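Local coordinates for Phl p 3 allergen (Phleum pratense, PDB 3FT9), which is a secreted grass-pollen allergen related to the C-terminal domain of beta-expansins, and so may bind cell-wall polysaccharides, although its own function is not established, at residues Val33-His38 with Phe65-Met70. Sequence-based numbering, arbitrary orientation.
Sequences VELRQH and FNFRFM
Val33, Leu35, Phe65, Phe67 and Phe69 pack together on the inward face of two neighbouring antiparallel strands, 30-36 and 65-71, in the beta-sandwich of the expansin C-terminal domain. Three rings rise from 65-70 like teeth, and the branched side chains of Val33 and Leu35 lean against them; Leu35 faces Phe67, and Val33 faces Phe69, as non-hydrogen-bonded pairs. Leu35 CD1 tucks into the corner made by Phe65 CB and Phe67 CE1, 3.9 Å from each. Val33 CG1 lies in the corner between Phe67 and Phe69. Anti to the backbone N (chi1 -174°), it sits over one face of the Phe69 ring, offset toward the rim, in a CH-pi contact 4.2 Å from the centroid, and it also brushes Phe67 CD1. Val33 CG2 lies above the same side of the Phe69 ring but beyond its rim, 3.7 Å from Phe69 CE1. Strand 16-24 packs against this row, with Leu17 on Leu35, Leu19 on Phe67 and Ile21 on both Val33 and Phe69.

Backbone bonds pair Glu34 with Arg68 and Arg36 with Asn66; the side chains of these four residues occupy the other face together with Trp43. There the Asn66 amide lies nearly flat against the Arg36 guanidinium, the planes 15° apart, with ND2 over its centre. That nitrogen also makes a weak bond to Arg36 O, while OD1 is held by Glu81 N, which fixes the rotation of the amide; Arg36 itself reaches Ser40 O through NH1. Glu34 bends at chi2 (128°) to bring its carboxylate toward Arg68, which has a cation-pi contact with Trp43. The carboxylate stands almost perpendicular to the guanidinium, and Glu34 OE1 alone meets the NE/NH2 edge in the guanidinium plane, a salt bridge in which it accepts from Arg68 NE at 2.9 Å and Arg68 NH2 at 3.0 Å.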
loop_
_atom_site.group_PDB
_atom_site.type_symbol
_atom_site.label_atom_id
_atom_site.label_comp_id
_atom_site.label_asym_id
_atom_site.label_seq_id
_atom_site.Cartn_x
_atom_site.Cartn_y
_atom_site.Cartn_z
ATOM N N VAL A 33 -7.240 2.077 0.535
ATOM C CA VAL A 33 -6.042 1.346 0.970
ATOM C C VAL A 33 -5.441 2.058 2.166
ATOM O O VAL A 33 -5.400 3.308 2.167
ATOM C CB VAL A 33 -4.981 1.307 -0.099
ATOM C CG1 VAL A 33 -3.763 0.382 0.335
ATOM C CG2 VAL A 33 -5.609 0.889 -1.361
ATOM N N GLU A 34 -4.982 1.288 3.174
ATOM C CA GLU A 34 -4.257 1.868 4.299
ATOM C C GLU A 34 -2.953 1.147 4.550
ATOM O O GLU A 34 -2.881 -0.071 4.335
ATOM C CB GLU A 34 -5.132 1.769 5.552
ATOM C CG GLU A 34 -6.182 2.826 5.578
ATOM C CD GLU A 34 -7.542 2.299 5.796
ATOM O OE1 GLU A 34 -7.668 1.463 6.644
ATOM O OE2 GLU A 34 -8.495 2.700 5.108
ATOM N N LEU A 35 -1.948 1.873 5.029
ATOM C CA LEU A 35 -0.664 1.269 5.458
ATOM C C LEU A 35 -0.591 1.227 6.980
ATOM O O LEU A 35 -1.051 2.131 7.666
ATOM C CB LEU A 35 0.449 2.141 5.098
ATOM C CG LEU A 35 1.880 1.692 5.545
ATOM C CD1 LEU A 35 2.779 1.932 4.376
ATOM C CD2 LEU A 35 2.304 2.624 6.546
ATOM N N ARG A 36 0.012 0.205 7.524
ATOM C CA ARG A 36 0.294 0.212 8.965
ATOM C C ARG A 36 1.828 -0.044 9.087
ATOM O O ARG A 36 2.315 -1.049 8.611
ATOM C CB ARG A 36 -0.502 -0.906 9.667
ATOM C CG ARG A 36 -0.190 -1.041 11.177
ATOM C CD ARG A 36 -1.127 -1.959 11.897
ATOM N NE ARG A 36 -0.888 -3.368 11.692
ATOM C CZ ARG A 36 0.062 -4.101 12.289
ATOM N NH1 ARG A 36 0.928 -3.528 13.127
ATOM N NH2 ARG A 36 0.151 -5.412 12.003
ATOM N N GLN A 37 2.550 0.834 9.756
ATOM C CA GLN A 37 3.973 0.624 9.957
ATOM C C GLN A 37 4.288 -0.525 10.959
ATOM O O GLN A 37 3.389 -0.957 11.689
ATOM C CB GLN A 37 4.672 1.944 10.408
ATOM C CG GLN A 37 4.604 3.053 9.383
ATOM C CD GLN A 37 5.310 4.242 9.914
ATOM O OE1 GLN A 37 6.488 4.180 10.218
ATOM N NE2 GLN A 37 4.584 5.314 10.107
ATOM N N HIS A 38 5.512 -1.099 10.872
ATOM C CA HIS A 38 5.941 -2.215 11.751
ATOM C C HIS A 38 5.797 -1.774 13.186
ATOM O O HIS A 38 6.239 -0.665 13.615
ATOM C CB HIS A 38 7.387 -2.738 11.514
ATOM C CG HIS A 38 7.711 -3.982 12.293
ATOM N ND1 HIS A 38 7.136 -5.202 12.008
ATOM C CD2 HIS A 38 8.510 -4.184 13.380
ATOM C CE1 HIS A 38 7.615 -6.113 12.840
ATOM N NE2 HIS A 38 8.442 -5.516 13.684
ATOM N N PHE A 65 5.987 -3.264 5.777
ATOM C CA PHE A 65 4.745 -2.529 5.865
ATOM C C PHE A 65 3.586 -3.492 5.640
ATOM O O PHE A 65 3.648 -4.367 4.834
ATOM C CB PHE A 65 4.771 -1.421 4.803
ATOM C CG PHE A 65 5.990 -0.478 4.900
ATOM C CD1 PHE A 65 6.110 0.430 5.964
ATOM C CD2 PHE A 65 6.969 -0.488 3.938
ATOM C CE1 PHE A 65 7.151 1.277 6.034
ATOM C CE2 PHE A 65 8.046 0.371 4.063
ATOM C CZ PHE A 65 8.113 1.255 5.088
ATOM N N ASN A 66 2.499 -3.306 6.375
ATOM C CA ASN A 66 1.271 -3.990 6.169
ATOM C C ASN A 66 0.258 -3.107 5.504
ATOM O O ASN A 66 0.389 -1.905 5.615
ATOM C CB ASN A 66 0.711 -4.376 7.526
ATOM C CG ASN A 66 1.809 -4.951 8.437
ATOM O OD1 ASN A 66 2.307 -6.047 8.210
ATOM N ND2 ASN A 66 2.234 -4.171 9.374
ATOM N N PHE A 67 -0.735 -3.717 4.834
ATOM C CA PHE A 67 -1.719 -3.011 4.044
ATOM C C PHE A 67 -3.100 -3.611 4.345
ATOM O O PHE A 67 -3.180 -4.809 4.629
ATOM C CB PHE A 67 -1.417 -3.059 2.559
ATOM C CG PHE A 67 -0.155 -2.339 2.190
ATOM C CD1 PHE A 67 -0.162 -0.999 1.952
ATOM C CD2 PHE A 67 1.079 -3.049 2.169
ATOM C CE1 PHE A 67 1.038 -0.348 1.668
ATOM C CE2 PHE A 67 2.244 -2.459 1.908
ATOM C CZ PHE A 67 2.218 -1.053 1.645
ATOM N N ARG A 68 -4.127 -2.782 4.358
ATOM C CA ARG A 68 -5.548 -3.186 4.500
ATOM C C ARG A 68 -6.283 -2.478 3.279
ATOM O O ARG A 68 -5.943 -1.348 2.936
ATOM C CB ARG A 68 -6.115 -2.673 5.824
ATOM C CG ARG A 68 -7.642 -2.711 5.931
ATOM C CD ARG A 68 -8.062 -2.516 7.420
ATOM N NE ARG A 68 -8.082 -1.128 7.844
ATOM C CZ ARG A 68 -8.293 -0.739 9.099
ATOM N NH1 ARG A 68 -8.472 -1.648 10.031
ATOM N NH2 ARG A 68 -8.325 0.540 9.434
ATOM N N PHE A 69 -7.218 -3.195 2.630
ATOM C CA PHE A 69 -7.958 -2.775 1.465
ATOM C C PHE A 69 -9.407 -2.865 1.829
ATOM O O PHE A 69 -9.746 -3.709 2.705
ATOM C CB PHE A 69 -7.740 -3.797 0.390
ATOM C CG PHE A 69 -6.429 -3.661 -0.225
ATOM C CD1 PHE A 69 -6.276 -2.880 -1.382
ATOM C CD2 PHE A 69 -5.313 -4.193 0.390
ATOM C CE1 PHE A 69 -4.998 -2.669 -1.940
ATOM C CE2 PHE A 69 -4.047 -3.978 -0.179
ATOM C CZ PHE A 69 -3.898 -3.209 -1.338
ATOM N N MET A 70 -10.206 -1.989 1.215
ATOM C CA MET A 70 -11.723 -1.985 1.186
ATOM C C MET A 70 -12.085 -1.889 -0.284
ATOM O O MET A 70 -11.518 -1.035 -0.961
ATOM C CB MET A 70 -12.276 -0.797 1.965
ATOM C CG MET A 70 -13.882 -0.677 2.058
ATOM S SD MET A 70 -14.575 -2.171 2.836
ATOM C CE MET A 70 -14.347 -1.863 4.635
HETATM O O HOH W 1 5.380 -5.209 9.951
#